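Local coordinates for protein HTPA Reductase (Selaginella moellendorffii, PDB 5U5N) that probably reduces 4-hydroxy-tetrahydrodipicolinate to tetrahydrodipicolinate with NADH or NADPH, in the diaminopimelate route to lysine, at residues Q18-A23 / V78-P83; P99-T104 / V248-F253; L29-L34 / V46-V51; H235-C238 / I242-Q245. All coordinates share one frame; numbering follows the deposited sequence.

Overall arrangement
Three of the four contacts gather round the bound NAD. Contacts 1 and 2 sit side by side on neighbouring strands of the parallel sheet of the Rossmann domain, their centres about 10 Å apart, and Asp79 OD1 lies 2.9 Å from Thr104 OG1 where they meet. Contact 3 packs against helix 15-27, with Ile48 touching Ala21 and Glu22 of contact 1's helical segment; the centres of contacts 1 and 3 are about 12 Å apart. The side chain of Ile48 is about 12 Å from the dinucleotide. Contact 4 shares helix 241-259 with contact 2, with centres about 16 Å apart. Through this helix the chain returns from the C-terminal sheet to the nucleotide domain.

Contact 1. Residues Q18-A23 / V78-P83; sequences QAVAEA and VDYTLP. With NAD (nicotinamide-adenine-dinucleotide), chain C.
Val20 packs its two methyl groups against Val78 and Tyr80, joining the first helix of the Rossmann fold to strand 76-79 of its parallel sheet. CG2 of Val20 reaches CE2 of Tyr80 at 3.6 Å, and the two side chains lie nearly perpendicular. The other branch, CG1, is anti to the backbone N (chi1 168°) and meets CG1 of Val78 at 3.9 Å. All three residues are buried. The hydroxyl of Tyr80 is hydrogen-bonded to Thr247 on helix 241-259.

Past the strand end, the chain turns along the NAD. Thr81 CG2 approaches the adenine at N3A, 3.3 Å away, while its OG1 bonds to Asp79 OD1 on the syn side at 2.7 Å. That bond helps hold the loop to the strand. Leu82 CD1 touches C8A of the adenine at 3.7 Å, and its CD2 faces O1A and C5B. With an alanine in place of Leu82, these methyl contacts would be gone, and the adenine and its ribose would probably lose apolar support there. On the nicotinamide half, the Tyr80 ring presents its edge, with CD1 3.4 Å from the ribose oxygen O4D and nearly in plane with it.

Contact 2. Residues P99-T104 / V248-F253; sequences PFVMGT and VDAVLF. With NAD (nicotinamide-adenine-dinucleotide), chain C.
The carbonyl oxygen of Gly103 accepts a nearly straight hydrogen bond from N7N of the NAD carboxamide, 3.0 Å long with an angle of 170° at the hydrogen. This bond helps fix the rotation of the carboxamide. Next to it, Thr104 places CG2 3.6 Å from O3D of the nicotinamide ribose. Its OG1 lies on the other branch and bonds to the backbone N of Thr81, so the loops after two adjacent strands are tied together.

The protein contact itself is apolar and buried. Val101, on strand 100-102, divides its two methyls between two residues of helix 241-259. CG1 rests 4.2 Å from Ala250 CB. CG2 meets CG2 of Val251 at 4.1 Å. The small Ala250 probably helps the helix lie close; the nearest CA pair, Val101 and Val251, is 7.1 Å apart. Val101 also touches Met129, and Val251 touches Val78 of the next strand. The arrangement is that of a Rossmann domain: a helix packed on the parallel sheet, and loops at the strand ends that receive the dinucleotide.

Contact 3. Residues L29-L34 / V46-V51; sequences LRLVPL and VVIGNV
Leu31 drives one methyl, CD2, into the flank of Ile48, and this is the tight part of the contact. CD2 lies 3.7 Å from Ile48 CB, and CG2 of Ile48 is equally near, so the methyl sits against the branch point and not against the end of the chain. CG of Leu31 stands trans to the backbone N (chi1 -179°), which extends the side chain from the loop toward strand 44-48. Ile48 leaves its backbone toward Leu31, and its outer carbons then turn off. Val25 of helix 15-27 touches both residues, and Ala21 and Glu22 of that helix also pack on Ile48. The tight side is therefore buried beneath the helix.

The other side is looser. Val51 CG1 stands 4.1 Å from Leu31 O and 4.2 Å from Leu31 CD2, and reaches Pro33 CB only at 4.5 Å. Both Val51 and Pro33 are partly exposed. Ile48 to Val51 form a type II' beta turn, in which exposed Gly49 takes the positive phi, 65°, that its second position needs. Two backbone bonds close it: Ile48 N to Val51 O at 2.7 Å and Val51 N to Ile48 O at 2.9 Å. The side chains that meet are all aliphatic, so these two segments are joined by apolar packing; directional bonding comes from the turn itself and, further along, from the Pro33-Asp54 backbone bond.

Contact 4. Residues H235-C238 / I242-Q245; sequences HNVC and IYAQ. With NAD (nicotinamide-adenine-dinucleotide), chain C.
Val237 carries CG1 opposite its backbone N (chi1 171°), while Ile242 turns CG2 between its own N and carbonyl carbon, and these torsions bring the two methyls to 3.6 Å. The same CG1 of Val237 lies 3.9 Å from the hydroxyl oxygen of Tyr243.

The Tyr243 ring lies between protein and cofactor. Ile242 CG2 sits over the centre of one face, 3.7 Å above the plane. The opposite face takes C4N of the nicotinamide, 3.6 Å above the plane and displaced toward the rim. C4N is the hydride-carrying carbon of NAD. CD1 of Tyr243 is also 3.5 Å from the carboxamide oxygen O7N. With an alanine in place of Tyr243 the nicotinamide would probably lose this aromatic support, and Ile242 CG2 the ring it packs on.

One water bridges the backbones, donating to Cys238 O at 2.8 Å and accepting from Ile242 N at 3.0 Å. The contact closes the short connection from strand 229-238 into helix 241-259. Helix 131-146 packs on Ile242, and His235 and Asn236 pair antiparallel with a strand of the second subunit, so the sheet continues across the dimer.

Contact 1. Residues Q18-A23 / V78-P83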
# COMPACT_ATOMS: atom_id res chain seq x y z
N GLN A 18 1.87 6.26 30.76
CA GLN A 18 2.54 7.58 30.86
C GLN A 18 2.69 8.27 29.48
O GLN A 18 2.37 9.45 29.34
CB GLN A 18 3.94 7.42 31.47
CG GLN A 18 4.78 8.69 31.52
CD GLN A 18 5.94 8.61 32.48
OE1 GLN A 18 5.78 8.14 33.60
NE2 GLN A 18 7.12 9.08 32.04
N ALA A 19 3.21 7.54 28.49
CA ALA A 19 3.35 8.07 27.13
C ALA A 19 2.00 8.55 26.58
O ALA A 19 1.93 9.65 26.06
CB ALA A 19 4.00 7.06 26.22
N VAL A 20 0.92 7.78 26.78
CA VAL A 20 -0.41 8.19 26.32
C VAL A 20 -0.88 9.48 26.99
O VAL A 20 -1.46 10.37 26.33
CB VAL A 20 -1.46 7.08 26.56
CG1 VAL A 20 -2.90 7.58 26.37
CG2 VAL A 20 -1.19 5.91 25.63
N ALA A 21 -0.65 9.57 28.29
CA ALA A 21 -1.10 10.73 29.05
C ALA A 21 -0.35 11.99 28.61
O ALA A 21 -0.93 13.05 28.46
CB ALA A 21 -0.93 10.50 30.55
N GLU A 22 0.95 11.86 28.42
CA GLU A 22 1.78 12.97 27.98
C GLU A 22 1.43 13.45 26.59
O GLU A 22 1.43 14.66 26.34
CB GLU A 22 3.25 12.59 28.03
CG GLU A 22 3.67 12.48 29.47
CD GLU A 22 5.13 12.69 29.68
OE1 GLU A 22 5.83 11.65 29.69
OE2 GLU A 22 5.56 13.88 29.81
N ALA A 23 1.11 12.50 25.72
CA ALA A 23 0.67 12.81 24.37
C ALA A 23 -0.72 13.40 24.37
O ALA A 23 -0.99 14.30 23.55
CB ALA A 23 0.71 11.56 23.51
N VAL A 78 -8.89 5.32 29.21
CA VAL A 78 -7.88 4.65 28.45
C VAL A 78 -7.15 3.67 29.35
O VAL A 78 -6.57 4.10 30.37
CB VAL A 78 -6.87 5.67 27.93
CG1 VAL A 78 -5.72 4.97 27.25
CG2 VAL A 78 -7.57 6.62 26.94
N ASP A 79 -7.22 2.37 29.01
CA ASP A 79 -6.63 1.29 29.79
C ASP A 79 -5.38 0.73 29.12
O ASP A 79 -5.47 0.07 28.08
CB ASP A 79 -7.66 0.19 30.01
CG ASP A 79 -7.25 -0.81 31.07
OD1 ASP A 79 -6.35 -1.60 30.79
OD2 ASP A 79 -7.83 -0.81 32.22
N TYR A 80 -4.21 1.03 29.71
CA TYR A 80 -2.96 0.35 29.48
C TYR A 80 -2.42 -0.13 30.84
O TYR A 80 -1.65 0.57 31.52
CB TYR A 80 -1.92 1.25 28.83
CG TYR A 80 -2.13 1.46 27.36
CD1 TYR A 80 -1.59 0.58 26.43
CD2 TYR A 80 -2.85 2.56 26.90
CE1 TYR A 80 -1.75 0.77 25.05
CE2 TYR A 80 -3.02 2.77 25.52
CZ TYR A 80 -2.47 1.88 24.60
OH TYR A 80 -2.66 2.10 23.24
N THR A 81 -2.85 -1.34 31.19
CA THR A 81 -2.50 -2.00 32.41
C THR A 81 -1.69 -3.25 32.14
O THR A 81 -0.57 -3.15 31.72
CB THR A 81 -3.78 -2.25 33.26
OG1 THR A 81 -4.74 -3.01 32.49
CG2 THR A 81 -4.40 -0.95 33.68
N LEU A 82 -2.21 -4.43 32.42
CA LEU A 82 -1.42 -5.64 32.39
C LEU A 82 -2.39 -6.71 32.00
O LEU A 82 -3.58 -6.62 32.35
CB LEU A 82 -0.82 -5.97 33.78
CG LEU A 82 0.38 -5.20 34.36
CD1 LEU A 82 0.77 -5.67 35.74
CD2 LEU A 82 1.56 -5.33 33.42
N PRO A 83 -1.92 -7.75 31.27
CA PRO A 83 -2.82 -8.82 30.85
C PRO A 83 -3.71 -9.35 31.99
O PRO A 83 -4.90 -9.56 31.79
CB PRO A 83 -1.87 -9.88 30.33
CG PRO A 83 -0.72 -9.09 29.79
CD PRO A 83 -0.58 -7.90 30.70
PA NAD C . 3.97 -1.48 32.46
O1A NAD C . 4.34 -2.76 33.19
O2A NAD C . 4.99 -0.39 32.21
O5B NAD C . 2.73 -0.78 33.19
C5B NAD C . 1.49 -1.42 33.38
C4B NAD C . 0.89 -0.80 34.63
O4B NAD C . -0.43 -1.29 34.88
C3B NAD C . 1.71 -1.07 35.89
O3B NAD C . 2.36 0.15 36.30
C2B NAD C . 0.71 -1.65 36.90
O2B NAD C . 0.95 -1.18 38.25
C1B NAD C . -0.65 -1.26 36.29
N9A NAD C . -1.84 -2.08 36.63
C8A NAD C . -1.90 -3.41 36.80
N7A NAD C . -3.16 -3.80 37.10
C5A NAD C . -3.94 -2.71 37.12
C6A NAD C . -5.37 -2.42 37.38
N6A NAD C . -6.24 -3.41 37.67
N1A NAD C . -5.79 -1.14 37.30
C2A NAD C . -4.94 -0.12 37.02
N3A NAD C . -3.63 -0.32 36.78
C4A NAD C . -3.07 -1.57 36.81
O3 NAD C . 3.26 -1.93 31.08
PN NAD C . 3.36 -1.10 29.69
O1N NAD C . 4.81 -1.22 29.26
O2N NAD C . 2.74 0.27 29.88
O5D NAD C . 2.34 -1.96 28.79
C5D NAD C . 0.99 -2.09 29.21
C4D NAD C . 0.17 -3.01 28.30
O4D NAD C . -0.05 -2.36 27.05
C3D NAD C . 0.85 -4.35 28.00
O3D NAD C . -0.09 -5.44 28.04
C2D NAD C . 1.39 -4.17 26.60
O2D NAD C . 1.44 -5.38 25.84
C1D NAD C . 0.37 -3.23 25.99
N1N NAD C . 0.81 -2.48 24.79
C2N NAD C . -0.07 -2.41 23.78
C3N NAD C . 0.21 -1.73 22.60
C7N NAD C . -0.81 -1.68 21.47
O7N NAD C . -0.40 -1.53 20.33
N7N NAD C . -2.12 -1.81 21.69
C4N NAD C . 1.46 -1.11 22.48
C5N NAD C . 2.37 -1.19 23.53
C6N NAD C . 2.03 -1.89 24.69

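Contact 2. Residues P99-T104 / V248-F253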
# COMPACT_ATOMS: atom_id res chain seq x y z
N PRO A 99 -17.26 4.63 29.12
CA PRO A 99 -16.68 4.29 27.81
C PRO A 99 -15.18 4.12 27.90
O PRO A 99 -14.55 4.84 28.65
CB PRO A 99 -17.05 5.49 26.92
CG PRO A 99 -17.45 6.58 27.84
CD PRO A 99 -17.90 5.95 29.12
N PHE A 100 -14.62 3.16 27.17
CA PHE A 100 -13.19 2.91 27.27
C PHE A 100 -12.47 2.54 25.98
O PHE A 100 -13.04 1.94 25.08
CB PHE A 100 -12.88 1.86 28.36
CG PHE A 100 -13.37 0.47 28.06
CD1 PHE A 100 -14.67 0.12 28.31
CD2 PHE A 100 -12.50 -0.48 27.53
CE1 PHE A 100 -15.12 -1.15 28.03
CE2 PHE A 100 -12.94 -1.75 27.22
CZ PHE A 100 -14.25 -2.09 27.48
N VAL A 101 -11.19 2.89 25.96
CA VAL A 101 -10.25 2.46 24.97
C VAL A 101 -9.26 1.51 25.64
O VAL A 101 -8.46 1.95 26.46
CB VAL A 101 -9.52 3.68 24.39
CG1 VAL A 101 -8.47 3.23 23.36
CG2 VAL A 101 -10.53 4.63 23.76
N MET A 102 -9.31 0.23 25.24
CA MET A 102 -8.48 -0.83 25.80
C MET A 102 -7.32 -1.13 24.87
O MET A 102 -7.52 -1.72 23.81
CB MET A 102 -9.36 -2.09 26.02
CG MET A 102 -8.67 -3.37 26.48
SD MET A 102 -8.08 -3.20 28.19
CE MET A 102 -9.63 -3.33 29.08
N GLY A 103 -6.13 -0.68 25.25
CA GLY A 103 -4.91 -0.94 24.50
C GLY A 103 -4.08 -2.10 25.08
O GLY A 103 -3.11 -2.53 24.48
N THR A 104 -4.46 -2.59 26.25
CA THR A 104 -3.71 -3.63 26.94
C THR A 104 -3.89 -4.94 26.17
O THR A 104 -4.99 -5.30 25.79
CB THR A 104 -4.26 -3.81 28.36
OG1 THR A 104 -4.32 -2.55 29.02
CG2 THR A 104 -3.39 -4.79 29.20
N VAL A 248 -4.67 8.75 21.19
CA VAL A 248 -5.33 10.06 21.14
C VAL A 248 -6.42 10.10 20.04
O VAL A 248 -7.54 10.52 20.25
CB VAL A 248 -4.31 11.19 20.91
CG1 VAL A 248 -5.00 12.52 20.61
CG2 VAL A 248 -3.41 11.36 22.12
N ASP A 249 -6.07 9.61 18.86
CA ASP A 249 -7.03 9.54 17.74
C ASP A 249 -8.22 8.65 18.05
O ASP A 249 -9.35 8.98 17.71
CB ASP A 249 -6.34 9.03 16.49
CG ASP A 249 -5.16 9.91 16.07
OD1 ASP A 249 -5.17 11.15 16.33
OD2 ASP A 249 -4.22 9.32 15.45
N ALA A 250 -7.96 7.53 18.71
CA ALA A 250 -9.04 6.63 19.09
C ALA A 250 -10.00 7.37 20.03
O ALA A 250 -11.21 7.27 19.89
CB ALA A 250 -8.48 5.34 19.73
N VAL A 251 -9.46 8.14 20.96
CA VAL A 251 -10.29 8.85 21.96
C VAL A 251 -11.12 9.93 21.26
O VAL A 251 -12.29 10.12 21.58
CB VAL A 251 -9.43 9.47 23.07
CG1 VAL A 251 -10.15 10.61 23.80
CG2 VAL A 251 -9.00 8.41 24.06
N LEU A 252 -10.51 10.61 20.30
CA LEU A 252 -11.21 11.62 19.51
C LEU A 252 -12.34 11.01 18.70
O LEU A 252 -13.42 11.55 18.66
CB LEU A 252 -10.24 12.33 18.58
CG LEU A 252 -9.22 13.27 19.20
CD1 LEU A 252 -8.32 13.83 18.12
CD2 LEU A 252 -9.89 14.39 19.98
N PHE A 253 -12.08 9.87 18.06
CA PHE A 253 -13.11 9.14 17.35
C PHE A 253 -14.25 8.69 18.26
O PHE A 253 -15.40 8.96 17.97
CB PHE A 253 -12.49 7.97 16.59
CG PHE A 253 -13.48 7.11 15.84
CD1 PHE A 253 -13.90 7.43 14.56
CD2 PHE A 253 -13.98 5.96 16.45
CE1 PHE A 253 -14.79 6.61 13.89
CE2 PHE A 253 -14.87 5.14 15.76
CZ PHE A 253 -15.27 5.45 14.49
PA NAD C . 3.97 -1.48 32.46
O1A NAD C . 4.34 -2.76 33.19
O2A NAD C . 4.99 -0.39 32.21
O5B NAD C . 2.73 -0.78 33.19
C5B NAD C . 1.49 -1.42 33.38
C4B NAD C . 0.89 -0.80 34.63
O4B NAD C . -0.43 -1.29 34.88
C3B NAD C . 1.71 -1.07 35.89
O3B NAD C . 2.36 0.15 36.30
C2B NAD C . 0.71 -1.65 36.90
O2B NAD C . 0.95 -1.18 38.25
C1B NAD C . -0.65 -1.26 36.29
N9A NAD C . -1.84 -2.08 36.63
C8A NAD C . -1.90 -3.41 36.80
N7A NAD C . -3.16 -3.80 37.10
C5A NAD C . -3.94 -2.71 37.12
C6A NAD C . -5.37 -2.42 37.38
N6A NAD C . -6.24 -3.41 37.67
N1A NAD C . -5.79 -1.14 37.30
C2A NAD C . -4.94 -0.12 37.02
N3A NAD C . -3.63 -0.32 36.78
C4A NAD C . -3.07 -1.57 36.81
O3 NAD C . 3.26 -1.93 31.08
PN NAD C . 3.36 -1.10 29.69
O1N NAD C . 4.81 -1.22 29.26
O2N NAD C . 2.74 0.27 29.88
O5D NAD C . 2.34 -1.96 28.79
C5D NAD C . 0.99 -2.09 29.21
C4D NAD C . 0.17 -3.01 28.30
O4D NAD C . -0.05 -2.36 27.05
C3D NAD C . 0.85 -4.35 28.00
O3D NAD C . -0.09 -5.44 28.04
C2D NAD C . 1.39 -4.17 26.60
O2D NAD C . 1.44 -5.38 25.84
C1D NAD C . 0.37 -3.23 25.99
N1N NAD C . 0.81 -2.48 24.79
C2N NAD C . -0.07 -2.41 23.78
C3N NAD C . 0.21 -1.73 22.60
C7N NAD C . -0.81 -1.68 21.47
O7N NAD C . -0.40 -1.53 20.33
N7N NAD C . -2.12 -1.81 21.69
C4N NAD C . 1.46 -1.11 22.48
C5N NAD C . 2.37 -1.19 23.53
C6N NAD C . 2.03 -1.89 24.69

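Contact 3. Residues L29-L34 / V46-V51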
# COMPACT_ATOMS: atom_id res chain seq x y z
N LEU A 29 -5.95 17.42 24.77
CA LEU A 29 -7.02 16.76 25.49
C LEU A 29 -6.92 17.11 26.95
O LEU A 29 -5.86 17.36 27.45
CB LEU A 29 -6.95 15.25 25.34
CG LEU A 29 -7.39 14.81 23.96
CD1 LEU A 29 -7.24 13.30 23.86
CD2 LEU A 29 -8.85 15.22 23.72
N ARG A 30 -8.07 17.14 27.61
CA ARG A 30 -8.15 17.30 29.05
C ARG A 30 -7.90 15.94 29.79
O ARG A 30 -8.67 15.00 29.65
CB ARG A 30 -9.52 17.81 29.38
CG ARG A 30 -9.66 18.17 30.82
CD ARG A 30 -10.97 18.84 30.95
NE ARG A 30 -11.00 19.68 32.13
CZ ARG A 30 -12.07 20.33 32.50
NH1 ARG A 30 -13.20 20.24 31.80
NH2 ARG A 30 -12.00 21.08 33.58
N LEU A 31 -6.82 15.89 30.56
CA LEU A 31 -6.45 14.75 31.37
C LEU A 31 -7.07 14.87 32.76
O LEU A 31 -6.74 15.80 33.53
CB LEU A 31 -4.91 14.66 31.50
CG LEU A 31 -4.33 13.50 32.30
CD1 LEU A 31 -4.55 12.18 31.60
CD2 LEU A 31 -2.86 13.68 32.60
N VAL A 32 -7.92 13.91 33.10
CA VAL A 32 -8.55 13.83 34.42
C VAL A 32 -7.42 13.59 35.42
O VAL A 32 -6.62 12.69 35.21
CB VAL A 32 -9.60 12.70 34.43
CG1 VAL A 32 -10.12 12.46 35.84
CG2 VAL A 32 -10.75 13.04 33.51
N PRO A 33 -7.30 14.41 36.50
CA PRO A 33 -6.14 14.26 37.38
C PRO A 33 -6.33 13.15 38.44
O PRO A 33 -5.93 13.32 39.61
CB PRO A 33 -6.05 15.64 38.02
CG PRO A 33 -7.48 16.01 38.20
CD PRO A 33 -8.18 15.49 36.97
N LEU A 34 -6.89 12.02 38.02
CA LEU A 34 -6.96 10.79 38.80
C LEU A 34 -6.61 9.62 37.92
O LEU A 34 -6.94 9.62 36.76
CB LEU A 34 -8.35 10.59 39.39
CG LEU A 34 -8.72 11.56 40.50
CD1 LEU A 34 -10.20 11.77 40.58
CD2 LEU A 34 -8.21 11.05 41.82
N VAL A 46 1.80 12.21 40.48
CA VAL A 46 2.75 12.32 39.36
C VAL A 46 2.44 13.57 38.54
O VAL A 46 1.29 14.01 38.49
CB VAL A 46 2.75 11.07 38.46
CG1 VAL A 46 3.11 9.83 39.25
CG2 VAL A 46 1.43 10.85 37.76
N VAL A 47 3.47 14.12 37.88
CA VAL A 47 3.28 15.26 36.98
C VAL A 47 3.28 14.77 35.52
O VAL A 47 4.25 14.19 35.08
CB VAL A 47 4.37 16.33 37.16
CG1 VAL A 47 3.91 17.63 36.50
CG2 VAL A 47 4.68 16.57 38.64
N ILE A 48 2.17 14.98 34.81
CA ILE A 48 2.06 14.70 33.36
C ILE A 48 1.93 16.05 32.66
O ILE A 48 0.89 16.69 32.73
CB ILE A 48 0.84 13.82 33.01
CG1 ILE A 48 0.89 12.45 33.71
CG2 ILE A 48 0.69 13.60 31.48
CD1 ILE A 48 2.22 11.72 33.57
N GLY A 49 2.98 16.47 31.97
CA GLY A 49 3.04 17.84 31.46
C GLY A 49 3.08 18.79 32.64
O GLY A 49 3.97 18.67 33.49
N ASN A 50 2.10 19.68 32.72
CA ASN A 50 1.89 20.55 33.90
C ASN A 50 0.63 20.16 34.66
O ASN A 50 0.04 20.98 35.37
CB ASN A 50 1.82 22.03 33.49
CG ASN A 50 3.18 22.67 33.36
OD1 ASN A 50 4.14 22.31 34.06
ND2 ASN A 50 3.28 23.65 32.46
N VAL A 51 0.22 18.90 34.54
CA VAL A 51 -0.97 18.38 35.22
C VAL A 51 -0.53 17.38 36.28
O VAL A 51 0.18 16.42 35.99
CB VAL A 51 -1.96 17.72 34.24
CG1 VAL A 51 -3.17 17.13 34.96
CG2 VAL A 51 -2.37 18.73 33.16

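Contact 4. Residues H235-C238 / I242-Q245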
# COMPACT_ATOMS: atom_id res chain seq x y z
N HIS A 235 8.15 -0.68 7.35
CA HIS A 235 7.53 0.10 8.39
C HIS A 235 8.30 -0.11 9.69
O HIS A 235 8.48 -1.23 10.14
CB HIS A 235 6.02 -0.16 8.47
CG HIS A 235 5.63 -1.58 8.71
ND1 HIS A 235 5.46 -2.10 9.97
CD2 HIS A 235 5.26 -2.56 7.85
CE1 HIS A 235 5.09 -3.37 9.88
NE2 HIS A 235 4.95 -3.67 8.60
N ASN A 236 8.86 1.00 10.19
CA ASN A 236 9.84 1.02 11.25
C ASN A 236 9.32 1.92 12.37
O ASN A 236 9.10 3.11 12.14
CB ASN A 236 11.16 1.58 10.72
CG ASN A 236 11.86 0.64 9.77
OD1 ASN A 236 11.48 -0.54 9.60
ND2 ASN A 236 12.92 1.14 9.17
N VAL A 237 9.14 1.35 13.57
CA VAL A 237 8.68 2.08 14.74
C VAL A 237 9.75 2.08 15.82
O VAL A 237 10.29 1.02 16.14
CB VAL A 237 7.41 1.44 15.32
CG1 VAL A 237 7.04 2.06 16.68
CG2 VAL A 237 6.27 1.61 14.33
N CYS A 238 10.03 3.27 16.37
CA CYS A 238 10.98 3.46 17.43
C CYS A 238 10.17 3.87 18.67
O CYS A 238 9.44 4.87 18.62
CB CYS A 238 11.99 4.57 17.10
SG CYS A 238 13.29 4.16 15.89
N ILE A 242 4.02 6.07 18.48
CA ILE A 242 2.95 5.74 17.53
C ILE A 242 1.72 5.17 18.25
O ILE A 242 0.59 5.41 17.81
CB ILE A 242 3.40 4.76 16.41
CG1 ILE A 242 2.40 4.75 15.25
CG2 ILE A 242 3.65 3.35 16.92
CD1 ILE A 242 2.73 3.81 14.14
N TYR A 243 1.94 4.44 19.34
CA TYR A 243 0.83 3.87 20.14
C TYR A 243 0.13 5.01 20.89
O TYR A 243 -1.10 5.07 20.90
CB TYR A 243 1.30 2.72 21.07
CG TYR A 243 2.23 1.75 20.34
CD1 TYR A 243 1.76 0.97 19.30
CD2 TYR A 243 3.59 1.65 20.66
CE1 TYR A 243 2.61 0.10 18.60
CE2 TYR A 243 4.44 0.81 19.97
CZ TYR A 243 3.95 0.04 18.93
OH TYR A 243 4.79 -0.77 18.19
N ALA A 244 0.91 5.90 21.50
CA ALA A 244 0.40 7.12 22.14
C ALA A 244 -0.44 7.99 21.19
O ALA A 244 -1.56 8.41 21.51
CB ALA A 244 1.54 7.93 22.71
N GLN A 245 0.11 8.28 20.03
CA GLN A 245 -0.61 9.12 19.05
C GLN A 245 -1.87 8.42 18.51
O GLN A 245 -2.89 9.07 18.34
CB GLN A 245 0.32 9.56 17.89
CG GLN A 245 1.45 10.49 18.32
CD GLN A 245 0.94 11.72 19.02
OE1 GLN A 245 0.01 12.33 18.56
NE2 GLN A 245 1.54 12.06 20.17
PA NAD C . 3.97 -1.48 32.46
O1A NAD C . 4.34 -2.76 33.19
O2A NAD C . 4.99 -0.39 32.21
O5B NAD C . 2.73 -0.78 33.19
C5B NAD C . 1.49 -1.42 33.38
C4B NAD C . 0.89 -0.80 34.63
O4B NAD C . -0.43 -1.29 34.88
C3B NAD C . 1.71 -1.07 35.89
O3B NAD C . 2.36 0.15 36.30
C2B NAD C . 0.71 -1.65 36.90
O2B NAD C . 0.95 -1.18 38.25
C1B NAD C . -0.65 -1.26 36.29
N9A NAD C . -1.84 -2.08 36.63
C8A NAD C . -1.90 -3.41 36.80
N7A NAD C . -3.16 -3.80 37.10
C5A NAD C . -3.94 -2.71 37.12
C6A NAD C . -5.37 -2.42 37.38
N6A NAD C . -6.24 -3.41 37.67
N1A NAD C . -5.79 -1.14 37.30
C2A NAD C . -4.94 -0.12 37.02
N3A NAD C . -3.63 -0.32 36.78
C4A NAD C . -3.07 -1.57 36.81
O3 NAD C . 3.26 -1.93 31.08
PN NAD C . 3.36 -1.10 29.69
O1N NAD C . 4.81 -1.22 29.26
O2N NAD C . 2.74 0.27 29.88
O5D NAD C . 2.34 -1.96 28.79
C5D NAD C . 0.99 -2.09 29.21
C4D NAD C . 0.17 -3.01 28.30
O4D NAD C . -0.05 -2.36 27.05
C3D NAD C . 0.85 -4.35 28.00
O3D NAD C . -0.09 -5.44 28.04
C2D NAD C . 1.39 -4.17 26.60
O2D NAD C . 1.44 -5.38 25.84
C1D NAD C . 0.37 -3.23 25.99
N1N NAD C . 0.81 -2.48 24.79
C2N NAD C . -0.07 -2.41 23.78
C3N NAD C . 0.21 -1.73 22.60
C7N NAD C . -0.81 -1.68 21.47
O7N NAD C . -0.40 -1.53 20.33
N7N NAD C . -2.12 -1.81 21.69
C4N NAD C . 1.46 -1.11 22.48
C5N NAD C . 2.37 -1.19 23.53
C6N NAD C . 2.03 -1.89 24.69
O HOH W 1 6.83 5.36 17.62